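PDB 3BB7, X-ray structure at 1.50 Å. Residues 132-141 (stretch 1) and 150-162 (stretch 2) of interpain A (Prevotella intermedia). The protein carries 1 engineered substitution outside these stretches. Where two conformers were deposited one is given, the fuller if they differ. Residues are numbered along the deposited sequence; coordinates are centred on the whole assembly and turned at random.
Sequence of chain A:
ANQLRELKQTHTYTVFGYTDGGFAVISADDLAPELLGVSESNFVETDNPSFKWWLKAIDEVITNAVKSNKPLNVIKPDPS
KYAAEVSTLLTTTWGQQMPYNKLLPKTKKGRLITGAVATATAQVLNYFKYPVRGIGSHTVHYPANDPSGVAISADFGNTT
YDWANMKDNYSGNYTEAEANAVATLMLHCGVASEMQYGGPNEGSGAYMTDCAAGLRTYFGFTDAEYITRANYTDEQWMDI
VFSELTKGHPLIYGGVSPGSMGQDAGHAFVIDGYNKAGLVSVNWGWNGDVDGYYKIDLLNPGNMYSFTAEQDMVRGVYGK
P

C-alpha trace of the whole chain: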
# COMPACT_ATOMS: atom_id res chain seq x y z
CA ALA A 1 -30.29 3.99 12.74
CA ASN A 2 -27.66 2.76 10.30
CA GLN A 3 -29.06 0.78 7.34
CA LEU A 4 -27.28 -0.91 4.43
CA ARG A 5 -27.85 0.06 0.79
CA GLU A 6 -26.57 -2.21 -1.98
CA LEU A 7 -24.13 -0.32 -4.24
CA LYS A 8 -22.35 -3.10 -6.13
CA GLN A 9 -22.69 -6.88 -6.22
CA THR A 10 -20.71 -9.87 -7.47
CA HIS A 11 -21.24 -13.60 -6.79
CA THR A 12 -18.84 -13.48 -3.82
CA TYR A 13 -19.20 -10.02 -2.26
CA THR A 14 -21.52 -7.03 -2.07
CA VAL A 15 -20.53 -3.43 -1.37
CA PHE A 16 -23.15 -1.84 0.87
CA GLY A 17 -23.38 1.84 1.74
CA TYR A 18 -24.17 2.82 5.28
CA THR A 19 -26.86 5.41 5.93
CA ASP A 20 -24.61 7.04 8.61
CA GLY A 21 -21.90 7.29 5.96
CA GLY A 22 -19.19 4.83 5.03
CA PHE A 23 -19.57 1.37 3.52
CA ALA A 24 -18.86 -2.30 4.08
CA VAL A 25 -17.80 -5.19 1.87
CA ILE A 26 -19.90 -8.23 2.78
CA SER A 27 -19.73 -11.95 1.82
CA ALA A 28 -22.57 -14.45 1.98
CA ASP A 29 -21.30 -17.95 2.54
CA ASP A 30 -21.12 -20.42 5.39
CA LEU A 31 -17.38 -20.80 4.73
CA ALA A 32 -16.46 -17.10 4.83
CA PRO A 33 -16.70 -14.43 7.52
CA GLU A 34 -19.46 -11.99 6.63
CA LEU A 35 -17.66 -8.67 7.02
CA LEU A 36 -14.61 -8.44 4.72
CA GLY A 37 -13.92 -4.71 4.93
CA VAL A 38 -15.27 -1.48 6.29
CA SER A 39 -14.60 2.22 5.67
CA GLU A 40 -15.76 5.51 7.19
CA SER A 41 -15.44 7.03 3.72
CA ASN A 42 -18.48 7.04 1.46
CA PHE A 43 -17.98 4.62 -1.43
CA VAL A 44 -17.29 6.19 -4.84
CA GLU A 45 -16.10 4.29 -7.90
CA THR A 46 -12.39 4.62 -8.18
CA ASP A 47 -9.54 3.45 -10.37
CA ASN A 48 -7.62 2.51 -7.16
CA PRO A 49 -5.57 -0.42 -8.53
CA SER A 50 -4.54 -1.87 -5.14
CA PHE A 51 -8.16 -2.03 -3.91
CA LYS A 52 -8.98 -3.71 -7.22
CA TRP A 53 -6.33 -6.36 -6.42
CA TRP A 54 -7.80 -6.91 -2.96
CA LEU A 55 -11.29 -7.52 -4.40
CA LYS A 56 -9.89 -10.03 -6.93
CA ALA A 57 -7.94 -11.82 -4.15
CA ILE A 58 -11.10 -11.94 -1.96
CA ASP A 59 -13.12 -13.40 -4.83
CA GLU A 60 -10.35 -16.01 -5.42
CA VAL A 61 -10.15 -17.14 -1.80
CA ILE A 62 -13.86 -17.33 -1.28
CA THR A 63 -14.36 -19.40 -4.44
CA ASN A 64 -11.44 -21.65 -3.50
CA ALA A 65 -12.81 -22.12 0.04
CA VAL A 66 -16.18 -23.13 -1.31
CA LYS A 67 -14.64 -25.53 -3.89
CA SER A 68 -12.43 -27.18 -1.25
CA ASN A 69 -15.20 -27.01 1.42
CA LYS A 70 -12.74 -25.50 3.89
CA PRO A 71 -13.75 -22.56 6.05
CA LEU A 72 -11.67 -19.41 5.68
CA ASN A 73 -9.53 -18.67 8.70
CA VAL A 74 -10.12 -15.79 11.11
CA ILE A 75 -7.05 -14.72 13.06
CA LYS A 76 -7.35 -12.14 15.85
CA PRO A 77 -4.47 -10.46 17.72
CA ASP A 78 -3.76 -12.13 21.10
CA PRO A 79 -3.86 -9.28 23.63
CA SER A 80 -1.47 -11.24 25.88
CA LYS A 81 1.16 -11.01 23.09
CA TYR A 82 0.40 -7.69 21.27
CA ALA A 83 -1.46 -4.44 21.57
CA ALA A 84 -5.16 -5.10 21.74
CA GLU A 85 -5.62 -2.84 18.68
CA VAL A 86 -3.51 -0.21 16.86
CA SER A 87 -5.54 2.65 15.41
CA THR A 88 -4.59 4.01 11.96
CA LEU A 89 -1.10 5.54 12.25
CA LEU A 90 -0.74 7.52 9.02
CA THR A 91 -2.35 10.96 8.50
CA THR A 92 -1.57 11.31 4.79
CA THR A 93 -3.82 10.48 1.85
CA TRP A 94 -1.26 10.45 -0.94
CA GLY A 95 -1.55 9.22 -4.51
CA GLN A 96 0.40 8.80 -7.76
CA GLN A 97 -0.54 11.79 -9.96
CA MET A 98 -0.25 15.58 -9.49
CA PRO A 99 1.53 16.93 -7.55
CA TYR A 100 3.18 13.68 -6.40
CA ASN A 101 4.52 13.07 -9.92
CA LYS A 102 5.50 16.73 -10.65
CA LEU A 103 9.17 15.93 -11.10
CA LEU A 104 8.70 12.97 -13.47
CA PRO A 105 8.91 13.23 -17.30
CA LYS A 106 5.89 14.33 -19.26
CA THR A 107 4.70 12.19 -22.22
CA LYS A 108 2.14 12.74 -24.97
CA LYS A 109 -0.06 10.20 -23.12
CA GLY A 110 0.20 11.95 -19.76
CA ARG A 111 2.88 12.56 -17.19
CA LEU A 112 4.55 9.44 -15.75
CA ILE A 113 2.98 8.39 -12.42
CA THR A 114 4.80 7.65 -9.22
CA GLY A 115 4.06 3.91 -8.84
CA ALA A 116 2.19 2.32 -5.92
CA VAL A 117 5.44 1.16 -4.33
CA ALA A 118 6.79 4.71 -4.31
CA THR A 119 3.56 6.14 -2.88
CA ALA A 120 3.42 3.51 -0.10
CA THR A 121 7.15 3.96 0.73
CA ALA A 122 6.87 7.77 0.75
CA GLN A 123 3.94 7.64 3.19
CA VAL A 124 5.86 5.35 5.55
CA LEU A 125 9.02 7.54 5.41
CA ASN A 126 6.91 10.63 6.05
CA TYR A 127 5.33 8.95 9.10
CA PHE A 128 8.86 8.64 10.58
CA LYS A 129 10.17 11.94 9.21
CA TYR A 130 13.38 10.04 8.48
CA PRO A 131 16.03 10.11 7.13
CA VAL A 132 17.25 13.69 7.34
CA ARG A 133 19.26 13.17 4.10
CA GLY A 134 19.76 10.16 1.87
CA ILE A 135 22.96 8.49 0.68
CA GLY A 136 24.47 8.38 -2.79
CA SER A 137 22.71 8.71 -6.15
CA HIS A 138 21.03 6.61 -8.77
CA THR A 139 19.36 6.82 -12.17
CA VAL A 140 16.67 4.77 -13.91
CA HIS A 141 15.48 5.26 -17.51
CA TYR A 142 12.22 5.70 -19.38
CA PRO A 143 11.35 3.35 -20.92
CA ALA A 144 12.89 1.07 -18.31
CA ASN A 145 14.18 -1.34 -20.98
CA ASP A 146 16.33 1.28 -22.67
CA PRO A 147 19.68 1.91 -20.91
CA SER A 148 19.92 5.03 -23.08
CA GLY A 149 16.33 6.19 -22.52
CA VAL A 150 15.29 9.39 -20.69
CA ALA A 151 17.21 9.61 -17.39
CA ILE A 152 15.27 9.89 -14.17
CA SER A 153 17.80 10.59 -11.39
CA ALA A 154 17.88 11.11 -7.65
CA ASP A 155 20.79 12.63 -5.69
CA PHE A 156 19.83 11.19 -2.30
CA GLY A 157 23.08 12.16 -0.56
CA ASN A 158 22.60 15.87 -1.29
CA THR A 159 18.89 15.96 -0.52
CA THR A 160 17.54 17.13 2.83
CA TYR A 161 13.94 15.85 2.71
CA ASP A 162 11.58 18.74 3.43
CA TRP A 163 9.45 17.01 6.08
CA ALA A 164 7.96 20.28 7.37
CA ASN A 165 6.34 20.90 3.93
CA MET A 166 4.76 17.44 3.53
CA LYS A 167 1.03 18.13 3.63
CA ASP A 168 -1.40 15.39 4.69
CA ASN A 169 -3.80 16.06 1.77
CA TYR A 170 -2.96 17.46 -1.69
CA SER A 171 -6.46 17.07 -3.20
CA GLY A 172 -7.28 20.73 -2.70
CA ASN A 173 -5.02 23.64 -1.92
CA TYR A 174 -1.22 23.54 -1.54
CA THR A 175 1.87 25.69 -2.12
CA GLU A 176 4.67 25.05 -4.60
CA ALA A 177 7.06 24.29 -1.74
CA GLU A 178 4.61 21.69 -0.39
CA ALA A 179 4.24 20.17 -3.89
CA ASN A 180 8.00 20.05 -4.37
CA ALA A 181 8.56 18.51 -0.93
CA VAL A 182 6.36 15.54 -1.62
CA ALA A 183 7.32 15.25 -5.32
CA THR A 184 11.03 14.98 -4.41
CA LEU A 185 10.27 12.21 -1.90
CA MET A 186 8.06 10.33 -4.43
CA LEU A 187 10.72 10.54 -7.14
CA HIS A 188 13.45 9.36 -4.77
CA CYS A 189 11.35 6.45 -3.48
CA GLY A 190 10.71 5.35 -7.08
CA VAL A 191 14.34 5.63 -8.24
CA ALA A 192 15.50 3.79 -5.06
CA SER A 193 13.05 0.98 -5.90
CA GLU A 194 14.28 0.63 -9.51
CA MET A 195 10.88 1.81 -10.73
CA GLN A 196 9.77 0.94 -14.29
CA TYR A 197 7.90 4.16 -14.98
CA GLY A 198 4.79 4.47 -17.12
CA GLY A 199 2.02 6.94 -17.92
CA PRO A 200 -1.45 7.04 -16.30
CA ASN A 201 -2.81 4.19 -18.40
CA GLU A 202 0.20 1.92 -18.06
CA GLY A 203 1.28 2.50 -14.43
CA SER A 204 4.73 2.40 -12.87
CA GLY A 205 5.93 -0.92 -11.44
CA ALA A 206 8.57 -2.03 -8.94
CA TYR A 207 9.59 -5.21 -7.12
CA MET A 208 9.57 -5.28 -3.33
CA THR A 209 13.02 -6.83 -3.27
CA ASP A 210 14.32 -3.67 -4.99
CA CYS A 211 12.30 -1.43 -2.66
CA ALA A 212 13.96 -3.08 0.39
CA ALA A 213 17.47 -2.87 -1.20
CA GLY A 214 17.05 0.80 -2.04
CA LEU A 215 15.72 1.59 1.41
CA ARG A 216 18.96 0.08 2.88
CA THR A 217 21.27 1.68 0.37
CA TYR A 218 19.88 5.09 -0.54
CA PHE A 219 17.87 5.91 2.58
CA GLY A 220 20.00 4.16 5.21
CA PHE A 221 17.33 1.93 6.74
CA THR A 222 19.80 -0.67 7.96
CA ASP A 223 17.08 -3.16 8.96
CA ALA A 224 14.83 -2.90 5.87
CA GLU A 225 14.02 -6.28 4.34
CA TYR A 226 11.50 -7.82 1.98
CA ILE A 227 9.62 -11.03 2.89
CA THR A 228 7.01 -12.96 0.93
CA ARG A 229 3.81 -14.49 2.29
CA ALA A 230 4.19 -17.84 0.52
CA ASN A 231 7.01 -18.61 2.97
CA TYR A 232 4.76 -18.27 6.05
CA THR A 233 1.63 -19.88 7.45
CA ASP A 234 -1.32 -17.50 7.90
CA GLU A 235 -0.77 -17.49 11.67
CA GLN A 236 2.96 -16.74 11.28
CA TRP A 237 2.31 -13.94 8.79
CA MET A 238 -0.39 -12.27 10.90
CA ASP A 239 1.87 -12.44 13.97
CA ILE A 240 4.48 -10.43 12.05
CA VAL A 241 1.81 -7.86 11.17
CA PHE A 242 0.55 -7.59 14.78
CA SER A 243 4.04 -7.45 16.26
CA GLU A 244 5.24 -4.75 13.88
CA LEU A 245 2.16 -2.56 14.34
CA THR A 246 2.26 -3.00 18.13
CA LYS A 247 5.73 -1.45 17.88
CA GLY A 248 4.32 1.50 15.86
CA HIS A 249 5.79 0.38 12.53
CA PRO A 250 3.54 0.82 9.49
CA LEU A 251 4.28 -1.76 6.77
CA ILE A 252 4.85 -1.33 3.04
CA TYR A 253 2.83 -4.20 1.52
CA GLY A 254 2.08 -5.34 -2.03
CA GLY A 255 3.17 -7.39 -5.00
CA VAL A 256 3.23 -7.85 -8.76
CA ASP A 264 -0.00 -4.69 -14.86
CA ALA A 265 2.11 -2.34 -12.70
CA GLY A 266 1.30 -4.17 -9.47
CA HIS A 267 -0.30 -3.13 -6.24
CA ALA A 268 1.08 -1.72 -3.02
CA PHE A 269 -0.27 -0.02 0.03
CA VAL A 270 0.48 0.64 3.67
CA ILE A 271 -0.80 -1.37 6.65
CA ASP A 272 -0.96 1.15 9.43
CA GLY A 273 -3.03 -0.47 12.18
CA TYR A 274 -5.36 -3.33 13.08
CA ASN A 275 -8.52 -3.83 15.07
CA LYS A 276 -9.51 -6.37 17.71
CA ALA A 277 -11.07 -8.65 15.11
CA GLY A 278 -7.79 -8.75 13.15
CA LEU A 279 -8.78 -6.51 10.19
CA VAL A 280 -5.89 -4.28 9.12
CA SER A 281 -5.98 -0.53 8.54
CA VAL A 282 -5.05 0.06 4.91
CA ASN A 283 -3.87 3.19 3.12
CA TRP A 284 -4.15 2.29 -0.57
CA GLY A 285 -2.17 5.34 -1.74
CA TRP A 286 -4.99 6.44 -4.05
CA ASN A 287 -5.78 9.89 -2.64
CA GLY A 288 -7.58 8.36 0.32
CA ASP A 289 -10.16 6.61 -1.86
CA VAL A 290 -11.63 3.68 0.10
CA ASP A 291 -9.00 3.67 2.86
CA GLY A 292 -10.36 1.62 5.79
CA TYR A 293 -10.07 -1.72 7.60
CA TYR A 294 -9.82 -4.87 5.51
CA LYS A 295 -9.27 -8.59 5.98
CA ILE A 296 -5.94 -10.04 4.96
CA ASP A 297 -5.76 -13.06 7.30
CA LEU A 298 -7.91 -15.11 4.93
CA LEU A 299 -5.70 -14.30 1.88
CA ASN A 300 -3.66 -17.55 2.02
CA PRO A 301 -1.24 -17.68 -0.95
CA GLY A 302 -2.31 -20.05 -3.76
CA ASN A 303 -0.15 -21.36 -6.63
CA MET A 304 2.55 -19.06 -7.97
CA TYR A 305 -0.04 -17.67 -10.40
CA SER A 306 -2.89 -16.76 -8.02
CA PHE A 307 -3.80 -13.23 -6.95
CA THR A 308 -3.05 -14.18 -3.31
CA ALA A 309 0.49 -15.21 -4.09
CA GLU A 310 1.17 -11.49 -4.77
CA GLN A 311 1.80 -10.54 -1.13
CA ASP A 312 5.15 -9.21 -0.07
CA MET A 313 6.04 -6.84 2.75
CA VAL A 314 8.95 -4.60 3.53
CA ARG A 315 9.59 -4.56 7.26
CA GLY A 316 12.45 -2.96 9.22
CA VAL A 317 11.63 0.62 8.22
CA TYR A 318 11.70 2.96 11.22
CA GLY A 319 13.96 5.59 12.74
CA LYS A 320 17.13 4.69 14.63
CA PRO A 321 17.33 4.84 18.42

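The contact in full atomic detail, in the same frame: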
# COMPACT_ATOMS: atom_id res chain seq x y z
N VAL A 132 17.00 12.27 7.57
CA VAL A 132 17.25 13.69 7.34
C VAL A 132 17.74 13.93 5.90
O VAL A 132 17.21 14.78 5.19
CB VAL A 132 18.26 14.27 8.34
CG1 VAL A 132 18.53 15.72 8.01
CG2 VAL A 132 17.77 14.16 9.76
N ARG A 133 18.73 13.15 5.47
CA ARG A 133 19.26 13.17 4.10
C ARG A 133 19.46 11.73 3.68
O ARG A 133 19.58 10.84 4.52
CB ARG A 133 20.60 13.95 4.01
CG ARG A 133 20.48 15.44 4.34
CD ARG A 133 21.83 16.10 4.61
NE ARG A 133 22.77 15.94 3.50
CZ ARG A 133 23.27 16.93 2.79
NH1 ARG A 133 22.95 18.20 3.06
NH2 ARG A 133 24.11 16.67 1.80
N GLY A 134 19.50 11.50 2.37
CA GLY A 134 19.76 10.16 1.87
C GLY A 134 21.26 9.93 1.73
O GLY A 134 22.11 10.63 2.32
N ILE A 135 21.59 8.93 0.91
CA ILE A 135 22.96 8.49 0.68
C ILE A 135 23.11 8.18 -0.80
O ILE A 135 22.33 7.43 -1.35
CB ILE A 135 23.27 7.20 1.49
CG1 ILE A 135 22.89 7.38 2.96
CG2 ILE A 135 24.75 6.84 1.31
CD1 ILE A 135 22.90 6.04 3.75
N GLY A 136 24.13 8.75 -1.43
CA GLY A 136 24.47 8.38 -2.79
C GLY A 136 23.50 8.89 -3.84
O GLY A 136 22.75 9.85 -3.61
N SER A 137 23.53 8.27 -5.03
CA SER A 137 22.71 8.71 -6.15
C SER A 137 22.43 7.54 -7.04
O SER A 137 23.14 6.54 -6.99
CB SER A 137 23.43 9.81 -6.95
OG SER A 137 24.71 9.39 -7.39
N HIS A 138 21.38 7.67 -7.85
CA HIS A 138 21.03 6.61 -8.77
C HIS A 138 20.14 7.16 -9.87
O HIS A 138 19.46 8.16 -9.69
CB HIS A 138 20.28 5.49 -8.03
CG HIS A 138 20.05 4.24 -8.85
ND1 HIS A 138 21.07 3.52 -9.42
CD2 HIS A 138 18.91 3.55 -9.10
CE1 HIS A 138 20.57 2.46 -10.03
NE2 HIS A 138 19.26 2.45 -9.85
N THR A 139 20.14 6.45 -11.00
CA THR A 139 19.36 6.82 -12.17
C THR A 139 18.63 5.59 -12.70
O THR A 139 19.22 4.48 -12.73
CB THR A 139 20.31 7.39 -13.25
OG1 THR A 139 20.93 8.57 -12.74
CG2 THR A 139 19.55 7.76 -14.53
N VAL A 140 17.35 5.75 -13.05
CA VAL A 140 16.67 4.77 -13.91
C VAL A 140 16.29 5.46 -15.22
O VAL A 140 16.51 6.67 -15.38
CB VAL A 140 15.45 4.15 -13.21
CG1 VAL A 140 15.85 3.52 -11.87
CG2 VAL A 140 14.33 5.20 -12.99
N HIS A 141 15.76 4.70 -16.17
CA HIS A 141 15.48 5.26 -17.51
C HIS A 141 14.04 5.02 -17.89
O HIS A 141 13.40 4.06 -17.42
CB HIS A 141 16.45 4.67 -18.55
CG HIS A 141 17.87 5.12 -18.32
ND1 HIS A 141 18.74 4.44 -17.49
CD2 HIS A 141 18.53 6.22 -18.75
CE1 HIS A 141 19.89 5.10 -17.44
NE2 HIS A 141 19.80 6.17 -18.20
N VAL A 150 15.31 8.13 -21.46
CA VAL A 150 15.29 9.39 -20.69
C VAL A 150 15.71 9.10 -19.26
O VAL A 150 15.09 8.24 -18.59
CB VAL A 150 13.87 10.06 -20.74
CG1 VAL A 150 13.77 11.22 -19.78
CG2 VAL A 150 13.56 10.54 -22.13
N ALA A 151 16.70 9.84 -18.75
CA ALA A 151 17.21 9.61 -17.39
C ALA A 151 16.30 10.20 -16.35
O ALA A 151 15.90 11.36 -16.46
CB ALA A 151 18.64 10.22 -17.25
N ILE A 152 16.02 9.42 -15.33
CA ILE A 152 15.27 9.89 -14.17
C ILE A 152 16.19 9.62 -12.97
O ILE A 152 16.43 8.48 -12.60
CB ILE A 152 13.93 9.14 -14.02
CG1 ILE A 152 13.04 9.40 -15.27
CG2 ILE A 152 13.25 9.54 -12.71
CD1 ILE A 152 11.91 8.39 -15.43
N SER A 153 16.71 10.70 -12.37
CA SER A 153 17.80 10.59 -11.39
C SER A 153 17.41 11.14 -10.03
O SER A 153 16.59 12.05 -9.94
CB SER A 153 19.01 11.37 -11.91
OG SER A 153 19.42 10.82 -13.16
N ALA A 154 18.05 10.61 -8.99
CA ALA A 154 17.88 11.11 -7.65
C ALA A 154 19.26 11.24 -6.99
O ALA A 154 20.05 10.28 -6.99
CB ALA A 154 17.05 10.13 -6.87
N ASP A 155 19.56 12.42 -6.46
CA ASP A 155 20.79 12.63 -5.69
C ASP A 155 20.42 12.59 -4.22
O ASP A 155 20.22 13.63 -3.56
CB ASP A 155 21.42 13.97 -6.05
CG ASP A 155 22.73 14.21 -5.32
OD1 ASP A 155 23.14 13.32 -4.51
OD2 ASP A 155 23.32 15.30 -5.54
N PHE A 156 20.27 11.37 -3.69
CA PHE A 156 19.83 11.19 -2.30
C PHE A 156 20.78 11.87 -1.31
O PHE A 156 20.35 12.49 -0.31
CB PHE A 156 19.70 9.70 -1.93
CG PHE A 156 18.91 8.86 -2.91
CD1 PHE A 156 17.54 8.64 -2.74
CD2 PHE A 156 19.57 8.20 -3.94
CE1 PHE A 156 16.84 7.81 -3.60
CE2 PHE A 156 18.86 7.38 -4.86
CZ PHE A 156 17.50 7.19 -4.67
N GLY A 157 22.09 11.71 -1.55
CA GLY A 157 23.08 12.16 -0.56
C GLY A 157 23.11 13.67 -0.40
O GLY A 157 23.52 14.17 0.66
N ASN A 158 22.66 14.42 -1.41
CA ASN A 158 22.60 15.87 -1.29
C ASN A 158 21.20 16.41 -1.05
O ASN A 158 20.97 17.63 -1.13
CB ASN A 158 23.25 16.53 -2.49
CG ASN A 158 24.75 16.37 -2.50
OD1 ASN A 158 25.42 16.70 -1.53
ND2 ASN A 158 25.28 15.82 -3.58
N THR A 159 20.26 15.53 -0.71
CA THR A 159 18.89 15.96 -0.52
C THR A 159 18.52 15.91 0.95
O THR A 159 18.62 14.85 1.58
CB THR A 159 17.91 15.08 -1.34
OG1 THR A 159 18.19 15.27 -2.72
CG2 THR A 159 16.46 15.49 -1.09
N THR A 160 18.11 17.07 1.50
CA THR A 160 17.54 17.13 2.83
C THR A 160 16.03 17.11 2.65
O THR A 160 15.44 18.12 2.23
CB THR A 160 18.00 18.41 3.56
OG1 THR A 160 19.44 18.41 3.64
CG2 THR A 160 17.42 18.47 4.95
N TYR A 161 15.39 15.98 2.94
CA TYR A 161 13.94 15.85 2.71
C TYR A 161 13.17 16.90 3.49
O TYR A 161 13.43 17.15 4.67
CB TYR A 161 13.45 14.41 2.97
CG TYR A 161 14.16 13.48 2.04
CD1 TYR A 161 15.22 12.71 2.48
CD2 TYR A 161 13.83 13.44 0.67
CE1 TYR A 161 15.95 11.92 1.59
CE2 TYR A 161 14.53 12.65 -0.22
CZ TYR A 161 15.62 11.89 0.24
OH TYR A 161 16.37 11.13 -0.66
N ASP A 162 12.24 17.57 2.83
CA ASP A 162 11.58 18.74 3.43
C ASP A 162 10.34 18.30 4.20
O ASP A 162 9.20 18.61 3.81
CB ASP A 162 11.27 19.76 2.34
CG ASP A 162 10.81 21.11 2.90
OD1 ASP A 162 10.44 21.96 2.06
OD2 ASP A 162 10.82 21.34 4.14
O HOH W 1 15.32 16.38 6.43

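Two antiparallel strands, paired from His138 with Ala154 to His141 with Ala151, form the regular half of this contact. His138 and Ala154 exchange both backbone bonds (His138 N to Ala154 O, 3.1 Å; Ala154 N to His138 O, 2.9 Å), and Val140 and Ile152 repeat the pattern (Val140 N to Ile152 O, 2.9 Å; Ile152 N to Val140 O, 2.8 Å). Alternation then sorts the side chains. Val140 and Ile152, both chi1 m, share a buried face with Ala154, Val140 CG2 lying 4.1 Å from Ile152 CB. His138 starts on that face, but its t rotamer leads the ring away from the partner strand. Thr139 and Ser153 occupy the other face as a non-hydrogen-bonded pair; with both chi1 near -60°, their hydroxyls meet, Thr139 OG1 to Ser153 OG at 2.7 Å.

Beyond the strands, glycines set the rules. Gly134 lies against Phe156, where an ideal CB would sit 2.6 Å from Phe156 CB, while Gly136 adopts a positive phi. Gly136 O accepts from Gly157 N at 2.9 Å, and the Phe156 ring, chi1 m, turns its edge toward Gly136 O and Ser137 CA. Arg133 (m, t, p) curls its end back so that NH2 donates to Gly157 O at 2.8 Å. Asp155, chi1 t, receives Asn158 ND2 on OD2 at 2.8 Å, tying the turn to itself.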